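Local coordinates for dihydroorotase (Saccharomyces cerevisiae S288C, PDB 6L0A), which catalyses the zinc-dependent, reversible interconversion of N-carbamoyl-L-aspartate and (S)-dihydroorotate, the third step of de novo pyrimidine biosynthesis, at residues L136-K140 against A156-F160; E179-S183 against K230-K234; L209-L214 against L242-A246. All coordinates share one frame; numbering follows the deposited sequence.

Contact 1 (L136-K140 against A156-F160); sequences LHGEK and AEEAF. With ZN (zinc ion), chain L.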
loop_
_atom_site.group_PDB
_atom_site.type_symbol
_atom_site.label_atom_id
_atom_site.label_comp_id
_atom_site.label_asym_id
_atom_site.label_seq_id
_atom_site.Cartn_x
_atom_site.Cartn_y
_atom_site.Cartn_z
ATOM N N LEU C 136 -9.445 -21.499 4.097
ATOM C CA LEU C 136 -8.597 -20.697 4.962
ATOM C C LEU C 136 -8.261 -19.379 4.273
ATOM O O LEU C 136 -7.739 -19.382 3.158
ATOM C CB LEU C 136 -7.316 -21.454 5.300
ATOM C CG LEU C 136 -7.501 -22.790 6.024
ATOM C CD1 LEU C 136 -6.167 -23.484 6.163
ATOM C CD2 LEU C 136 -8.152 -22.557 7.390
ATOM N N HIS C 137 -8.572 -18.267 4.930
ATOM C CA HIS C 137 -7.911 -17.001 4.633
ATOM C C HIS C 137 -6.578 -17.073 5.356
ATOM O O HIS C 137 -6.496 -16.824 6.562
ATOM C CB HIS C 137 -8.738 -15.804 5.093
ATOM C CG HIS C 137 -8.127 -14.490 4.723
ATOM N ND1 HIS C 137 -8.767 -13.567 3.919
ATOM C CD2 HIS C 137 -6.922 -13.951 5.032
ATOM C CE1 HIS C 137 -7.988 -12.511 3.761
ATOM N NE2 HIS C 137 -6.862 -12.717 4.425
ATOM N N GLY C 138 -5.542 -17.492 4.639
ATOM C CA GLY C 138 -4.287 -17.796 5.287
ATOM C C GLY C 138 -3.382 -16.604 5.532
ATOM O O GLY C 138 -2.383 -16.429 4.828
ATOM N N GLU C 139 -3.713 -15.780 6.527
ATOM C CA GLU C 139 -2.852 -14.684 6.957
ATOM C C GLU C 139 -2.814 -14.651 8.475
ATOM O O GLU C 139 -3.863 -14.740 9.117
ATOM C CB GLU C 139 -3.366 -13.332 6.448
ATOM C CG GLU C 139 -3.180 -13.083 4.958
ATOM C CD GLU C 139 -3.408 -11.631 4.607
ATOM O OE1 GLU C 139 -4.565 -11.237 4.376
ATOM O OE2 GLU C 139 -2.417 -10.878 4.569
ATOM N N LYS C 140 -1.620 -14.496 9.043
ATOM C CA LYS C 140 -1.542 -14.252 10.472
ATOM C C LYS C 140 -1.800 -12.770 10.761
ATOM O O LYS C 140 -1.351 -11.907 10.002
ATOM C CB LYS C 140 -0.172 -14.656 11.009
ATOM C CG LYS C 140 0.047 -16.158 11.127
ATOM C CD LYS C 140 0.837 -16.486 12.401
ATOM C CE LYS C 140 1.122 -17.972 12.502
ATOM N NZ LYS C 140 -0.119 -18.735 12.256
ATOM N N ALA C 156 2.423 -11.737 6.056
ATOM C CA ALA C 156 1.416 -12.409 6.889
ATOM C C ALA C 156 0.965 -13.738 6.285
ATOM O O ALA C 156 0.623 -14.668 7.026
ATOM C CB ALA C 156 0.219 -11.486 7.122
ATOM N N GLU C 157 0.965 -13.850 4.950
ATOM C CA GLU C 157 0.614 -15.105 4.293
ATOM C C GLU C 157 1.716 -16.150 4.477
ATOM O O GLU C 157 1.445 -17.293 4.870
ATOM C CB GLU C 157 0.350 -14.856 2.808
ATOM C CG GLU C 157 0.070 -16.109 2.033
ATOM C CD GLU C 157 -0.351 -15.814 0.610
ATOM O OE1 GLU C 157 0.350 -16.248 -0.313
ATOM O OE2 GLU C 157 -1.377 -15.137 0.411
ATOM N N GLU C 158 2.967 -15.771 4.207
ATOM C CA GLU C 158 4.087 -16.676 4.465
ATOM C C GLU C 158 4.100 -17.140 5.917
ATOM O O GLU C 158 4.348 -18.323 6.197
ATOM C CB GLU C 158 5.399 -15.980 4.114
ATOM C CG GLU C 158 6.635 -16.848 4.214
ATOM C CD GLU C 158 7.872 -16.081 3.783
ATOM O OE1 GLU C 158 8.620 -15.603 4.663
ATOM O OE2 GLU C 158 8.073 -15.923 2.560
ATOM N N ALA C 159 3.810 -16.229 6.853
ATOM C CA ALA C 159 3.803 -16.578 8.273
ATOM C C ALA C 159 2.721 -17.600 8.614
ATOM O O ALA C 159 2.853 -18.319 9.607
ATOM C CB ALA C 159 3.609 -15.326 9.125
ATOM N N PHE C 160 1.658 -17.668 7.815
ATOM C CA PHE C 160 0.568 -18.611 8.033
ATOM C C PHE C 160 0.899 -20.023 7.560
ATOM O O PHE C 160 0.235 -20.977 7.986
ATOM C CB PHE C 160 -0.685 -18.116 7.298
ATOM C CG PHE C 160 -1.911 -18.947 7.550
ATOM C CD1 PHE C 160 -2.753 -18.652 8.621
ATOM C CD2 PHE C 160 -2.235 -20.011 6.716
ATOM C CE1 PHE C 160 -3.894 -19.409 8.856
ATOM C CE2 PHE C 160 -3.363 -20.779 6.955
ATOM C CZ PHE C 160 -4.199 -20.467 8.024
HETATM ZN ZN ZN L . -10.037 -13.257 1.942
HETATM O O HOH W 1 -3.125 -15.580 2.501
HETATM O O HOH W 2 0.148 -11.332 3.392
HETATM O O HOH W 3 1.649 -20.483 10.806
#
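The backbones of L136-K140 and A156-F160 come closest at E139 and E157, whose CA atoms lie 4.4 Å apart, and one hydrogen bond joins the two main chains: K140 N to A156 O, 3.0 Å, with an N-H...O angle of 167°. Two CA-H...O contacts accompany it, E157 CA to G138 O and E139 CA to A156 O. The site is a strand-to-helix connection of the metallo-dependent hydrolase TIM barrel: strand 133-136 ends in a metal-binding loop that is laid against the first turn of helix 156-170. G138 is the centre of an inverse gamma turn, closed by E139 N to H137 O.

F160 has the largest share of the buried area. With CG anti to the backbone N (chi1 -175°), its ring reaches under the turn, and G138 CA stands 3.4 Å from the ring centroid, 13° off the normal, a CH-pi contact over the face. L136 CD1 meets the same ring at its edge, in plane, 4.0 Å from F160 CE2.

H137 turns away from the helix and binds a zinc ion through ND1, a site completed in part by H180. Its other nitrogen, NE2, donates to E139 OE1 at 2.7 Å, the carboxylate accepting on its anti lone pair almost in the imidazole plane; E139 thus acts as a second-shell residue that fixes the ring's rotation. E157, whose carboxylate also pairs with T182 and S183, reaches G138 O through a water. The K140 chain bends at chi2 and chi4 and runs along the helix toward A159 O, and a further water bridges K140 NZ, at 2.9 Å, to A159 O, at 2.8 Å.

Contact 2 (E179-S183 against K230-K234); sequences EHCTS and KPVAK. With ZN (zinc ion), chain L.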
loop_
_atom_site.group_PDB
_atom_site.type_symbol
_atom_site.label_atom_id
_atom_site.label_comp_id
_atom_site.label_asym_id
_atom_site.label_seq_id
_atom_site.Cartn_x
_atom_site.Cartn_y
_atom_site.Cartn_z
ATOM N N GLU C 179 -7.131 -20.154 0.336
ATOM C CA GLU C 179 -7.844 -19.256 -0.556
ATOM C C GLU C 179 -6.939 -18.117 -1.021
ATOM O O GLU C 179 -5.998 -17.722 -0.333
ATOM C CB GLU C 179 -9.081 -18.682 0.145
ATOM C CG GLU C 179 -10.126 -19.734 0.546
ATOM C CD GLU C 179 -10.838 -20.332 -0.655
ATOM O OE1 GLU C 179 -10.828 -19.685 -1.720
ATOM O OE2 GLU C 179 -11.418 -21.444 -0.544
ATOM N N HIS C 180 -7.256 -17.583 -2.202
ATOM C CA HIS C 180 -6.574 -16.442 -2.818
ATOM C C HIS C 180 -5.102 -16.301 -2.449
ATOM O O HIS C 180 -4.716 -15.340 -1.764
ATOM C CB HIS C 180 -7.330 -15.134 -2.499
ATOM C CG HIS C 180 -7.806 -15.001 -1.080
ATOM N ND1 HIS C 180 -6.985 -15.187 0.012
ATOM C CD2 HIS C 180 -9.019 -14.658 -0.583
ATOM C CE1 HIS C 180 -7.679 -14.989 1.121
ATOM N NE2 HIS C 180 -8.917 -14.666 0.788
ATOM N N CYS C 181 -4.272 -17.242 -2.910
ATOM C CA CYS C 181 -2.833 -17.154 -2.669
ATOM C C CYS C 181 -2.257 -15.915 -3.326
ATOM O O CYS C 181 -2.645 -15.542 -4.445
ATOM C CB CYS C 181 -2.098 -18.383 -3.205
ATOM S SG CYS C 181 -2.333 -19.856 -2.215
ATOM N N THR C 182 -1.284 -15.298 -2.652
ATOM C CA THR C 182 -0.682 -14.092 -3.192
ATOM C C THR C 182 0.834 -14.110 -3.244
ATOM O O THR C 182 1.411 -13.154 -3.757
ATOM C CB THR C 182 -1.122 -12.871 -2.380
ATOM O OG1 THR C 182 -0.739 -13.068 -1.010
ATOM C CG2 THR C 182 -2.613 -12.685 -2.485
ATOM N N SER C 183 1.495 -15.143 -2.719
ATOM C CA SER C 183 2.945 -15.123 -2.585
ATOM C C SER C 183 3.576 -16.337 -3.249
ATOM O O SER C 183 2.982 -17.419 -3.301
ATOM C CB SER C 183 3.361 -15.081 -1.116
ATOM O OG SER C 183 3.041 -16.296 -0.466
ATOM N N LYS C 230 -7.359 -7.818 0.694
ATOM C CA LYS C 230 -6.551 -8.716 1.501
ATOM C C LYS C 230 -6.644 -10.129 0.929
ATOM O O LYS C 230 -7.709 -10.520 0.440
ATOM C CB LYS C 230 -7.013 -8.714 2.985
ATOM C CG LYS C 230 -6.952 -7.331 3.683
ATOM C CD LYS C 230 -5.544 -6.746 3.701
ATOM C CE LYS C 230 -4.645 -7.501 4.643
ATOM N NZ LYS C 230 -4.864 -7.123 6.106
ATOM N N PRO C 231 -5.529 -10.886 0.871
ATOM C CA PRO C 231 -4.171 -10.410 1.141
ATOM C C PRO C 231 -3.778 -9.402 0.076
ATOM O O PRO C 231 -4.323 -9.446 -1.048
ATOM C CB PRO C 231 -3.302 -11.677 1.069
ATOM C CG PRO C 231 -4.280 -12.851 0.920
ATOM C CD PRO C 231 -5.539 -12.264 0.352
ATOM N N VAL C 232 -2.908 -8.457 0.433
ATOM C CA VAL C 232 -2.542 -7.414 -0.516
ATOM C C VAL C 232 -1.759 -8.035 -1.665
ATOM O O VAL C 232 -1.079 -9.055 -1.500
ATOM C CB VAL C 232 -1.721 -6.306 0.174
ATOM C CG1 VAL C 232 -2.495 -5.713 1.367
ATOM C CG2 VAL C 232 -0.348 -6.827 0.607
ATOM N N ALA C 233 -1.854 -7.413 -2.840
ATOM C CA ALA C 233 -0.982 -7.778 -3.950
ATOM C C ALA C 233 0.457 -7.407 -3.609
ATOM O O ALA C 233 0.718 -6.345 -3.029
ATOM C CB ALA C 233 -1.432 -7.074 -5.236
ATOM N N LYS C 234 1.393 -8.284 -3.941
ATOM C CA LYS C 234 2.748 -8.212 -3.402
ATOM C C LYS C 234 3.723 -7.860 -4.531
ATOM O O LYS C 234 3.431 -6.927 -5.289
ATOM C CB LYS C 234 3.061 -9.500 -2.656
ATOM C CG LYS C 234 2.172 -9.631 -1.414
ATOM C CD LYS C 234 2.304 -10.973 -0.735
ATOM C CE LYS C 234 1.532 -10.979 0.585
ATOM N NZ LYS C 234 0.021 -10.902 0.476
HETATM ZN ZN ZN L . -10.037 -13.257 1.942
HETATM O O HOH W 4 0.499 -10.833 -4.954
#
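K230, a malate-pocket residue, leads its side chain away from E179-S183 toward V104, while its carbonyl oxygen lies over one face of the H180 ring. P231, after a cis peptide bond, covers that face more closely: its CD is 3.7 Å from the H180 centroid and 30° off the ring normal, a CH-pi contact. H180 itself binds zinc through NE2 at 2.1 Å, so the proline packs on a metal ligand. Farther round the same proline, P231 CB touches T182 OG1 and CG2. V232 contributes its carbonyl oxygen, which receives K234 NZ at 2.9 Å, in the carbonyl plane and on a lone pair. The K234 chain runs extended until chi4 (68°) bends it, bringing NZ to 2.7 Å from T182 OG1; a water also joins K234 N to T182 O. A methionine in place of K234 would probably leave T182 OG1 and V232 O without their shared donor and the E157 carboxylate without a nearby positive charge. Since T182 OG1 also bonds E157 OE2, the hydroxyl links a buried ammonium to a carboxylate, an arrangement likely to stabilise both charges.

Contact 3 (L209-L214 against L242-A246); sequences LTAHHL and LVKAA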
loop_
_atom_site.group_PDB
_atom_site.type_symbol
_atom_site.label_atom_id
_atom_site.label_comp_id
_atom_site.label_asym_id
_atom_site.label_seq_id
_atom_site.Cartn_x
_atom_site.Cartn_y
_atom_site.Cartn_z
ATOM N N LEU C 209 -6.913 -18.966 -6.906
ATOM C CA LEU C 209 -6.268 -17.751 -7.382
ATOM C C LEU C 209 -7.336 -16.816 -7.915
ATOM O O LEU C 209 -8.263 -17.249 -8.604
ATOM C CB LEU C 209 -5.229 -18.060 -8.465
ATOM C CG LEU C 209 -4.098 -18.985 -7.991
ATOM C CD1 LEU C 209 -3.282 -19.470 -9.185
ATOM C CD2 LEU C 209 -3.197 -18.276 -6.975
ATOM N N THR C 210 -7.227 -15.538 -7.563
ATOM C CA THR C 210 -8.188 -14.540 -7.983
ATOM C C THR C 210 -7.829 -14.021 -9.365
ATOM O O THR C 210 -6.744 -14.275 -9.890
ATOM C CB THR C 210 -8.206 -13.354 -7.028
ATOM O OG1 THR C 210 -6.964 -12.646 -7.165
ATOM C CG2 THR C 210 -8.388 -13.817 -5.584
ATOM N N ALA C 211 -8.754 -13.264 -9.939
ATOM C CA ALA C 211 -8.435 -12.530 -11.159
ATOM C C ALA C 211 -7.449 -11.407 -10.871
ATOM O O ALA C 211 -6.462 -11.233 -11.594
ATOM C CB ALA C 211 -9.711 -11.975 -11.788
ATOM N N HIS C 212 -7.681 -10.644 -9.802
ATOM C CA HIS C 212 -6.916 -9.404 -9.656
ATOM C C HIS C 212 -5.474 -9.660 -9.226
ATOM O O HIS C 212 -4.587 -8.863 -9.554
ATOM C CB HIS C 212 -7.618 -8.438 -8.700
ATOM C CG HIS C 212 -8.066 -9.047 -7.405
ATOM N ND1 HIS C 212 -9.211 -9.809 -7.295
ATOM C CD2 HIS C 212 -7.552 -8.957 -6.157
ATOM C CE1 HIS C 212 -9.370 -10.180 -6.035
ATOM N NE2 HIS C 212 -8.382 -9.666 -5.322
ATOM N N HIS C 213 -5.201 -10.762 -8.530
ATOM C CA HIS C 213 -3.811 -11.039 -8.184
ATOM C C HIS C 213 -2.995 -11.541 -9.371
ATOM O O HIS C 213 -1.774 -11.638 -9.248
ATOM C CB HIS C 213 -3.746 -12.039 -7.030
ATOM C CG HIS C 213 -4.192 -11.464 -5.715
ATOM N ND1 HIS C 213 -5.347 -11.857 -5.070
ATOM C CD2 HIS C 213 -3.625 -10.514 -4.927
ATOM C CE1 HIS C 213 -5.476 -11.170 -3.945
ATOM N NE2 HIS C 213 -4.440 -10.354 -3.831
ATOM N N LEU C 214 -3.637 -11.886 -10.492
ATOM C CA LEU C 214 -2.913 -12.204 -11.719
ATOM C C LEU C 214 -2.486 -10.952 -12.470
ATOM O O LEU C 214 -1.701 -11.055 -13.422
ATOM C CB LEU C 214 -3.774 -13.083 -12.629
ATOM C CG LEU C 214 -4.274 -14.386 -11.994
ATOM C CD1 LEU C 214 -4.997 -15.249 -13.026
ATOM C CD2 LEU C 214 -3.123 -15.157 -11.347
ATOM N N LEU C 242 2.308 -16.547 -9.288
ATOM C CA LEU C 242 0.867 -16.791 -9.345
ATOM C C LEU C 242 0.401 -17.051 -10.770
ATOM O O LEU C 242 -0.426 -17.935 -11.003
ATOM C CB LEU C 242 0.090 -15.606 -8.769
ATOM C CG LEU C 242 0.429 -15.178 -7.342
ATOM C CD1 LEU C 242 -0.358 -13.936 -6.968
ATOM C CD2 LEU C 242 0.117 -16.289 -6.354
ATOM N N VAL C 243 0.869 -16.246 -11.726
ATOM C CA VAL C 243 0.433 -16.429 -13.106
ATOM C C VAL C 243 0.903 -17.781 -13.630
ATOM O O VAL C 243 0.145 -18.496 -14.298
ATOM C CB VAL C 243 0.915 -15.257 -13.984
ATOM C CG1 VAL C 243 0.757 -15.592 -15.454
ATOM C CG2 VAL C 243 0.112 -13.988 -13.655
ATOM N N LYS C 244 2.135 -18.186 -13.284
ATOM C CA LYS C 244 2.638 -19.485 -13.731
ATOM C C LYS C 244 1.840 -20.628 -13.116
ATOM O O LYS C 244 1.577 -21.640 -13.780
ATOM C CB LYS C 244 4.128 -19.637 -13.402
ATOM C CG LYS C 244 5.067 -19.064 -14.470
ATOM C CD LYS C 244 6.474 -19.672 -14.390
ATOM C CE LYS C 244 6.777 -20.556 -15.600
ATOM N NZ LYS C 244 7.033 -19.773 -16.848
ATOM N N ALA C 245 1.457 -20.492 -11.843
ATOM C CA ALA C 245 0.605 -21.503 -11.223
ATOM C C ALA C 245 -0.757 -21.558 -11.900
ATOM O O ALA C 245 -1.286 -22.648 -12.157
ATOM C CB ALA C 245 0.455 -21.222 -9.722
ATOM N N ALA C 246 -1.332 -20.396 -12.225
ATOM C CA ALA C 246 -2.697 -20.371 -12.744
ATOM C C ALA C 246 -2.793 -21.052 -14.103
ATOM O O ALA C 246 -3.814 -21.676 -14.423
ATOM C CB ALA C 246 -3.203 -18.938 -12.848
#
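L209 CD1 touches A246 CB at 3.7 Å and lies equally near L242 O, while its other methyl, CD2, meets L242 CD2 at 3.9 Å; the two leucines cross at a slant. L214 closes on the same helix from the far end of its segment: CD2 reaches A246 CB at 4.1 Å and also rests against L242 CB and the L242 carbonyl. A chi1 of -56° sets L214 CG beside its own backbone N, which brings the end of the side chain nearer the helix than its first bond would suggest. A246 CB therefore has a leucine methyl from both L209 and L214. L242 CD1 turns to the loop backbone, 3.5 Å from H213 O, and V243 CG2 stands at the same distance from L214 O. No hydrogen bond crosses; methyls meet methyls and carbonyl oxygens.

In barrel terms, the end of strand 205-209 and the loop that follows it are laid against helix 236-246, which leads on to the neighbouring parallel strand 253-255.

What shapes the loop is an ST motif: T210 OG1 accepts from H213 N at 2.9 Å, with an N-H...O angle of 160°. The same hydroxyl is 2.8 Å from H213 ND1 and hydrogen-bonded to it, so the imidazole is held back toward the start of its own loop. H213 NE2 bonds P231 O, which ties the other side of the ring to the loop of the cis proline. Beyond this shell, F303 of helix 300-312 touches both L209 and A246, and I187 of helix 184-193 packs on L242 and A245.

All three contacts are buried and involve loops that follow neighbouring parallel strands of the barrel, 133-136, 175-178 and 205-209, but their chemistry changes with distance from the metal. Contacts 1 and 2, centres about 9 Å apart, share one zinc ion, and carboxylate-hydroxyl pairs tie them together; both use hydrogen bonds and bridging waters, contact 1 three waters and contact 2 one. No hydrogen bond crosses contact 3, where methyl groups do most of the touching, yet a histidine-carbonyl bond ties it to contact 2. Contacts 1 and 3, about 17 Å apart between centres, do not touch. Contacts 1 and 3 set loop against helix, whereas contact 2 joins two loops.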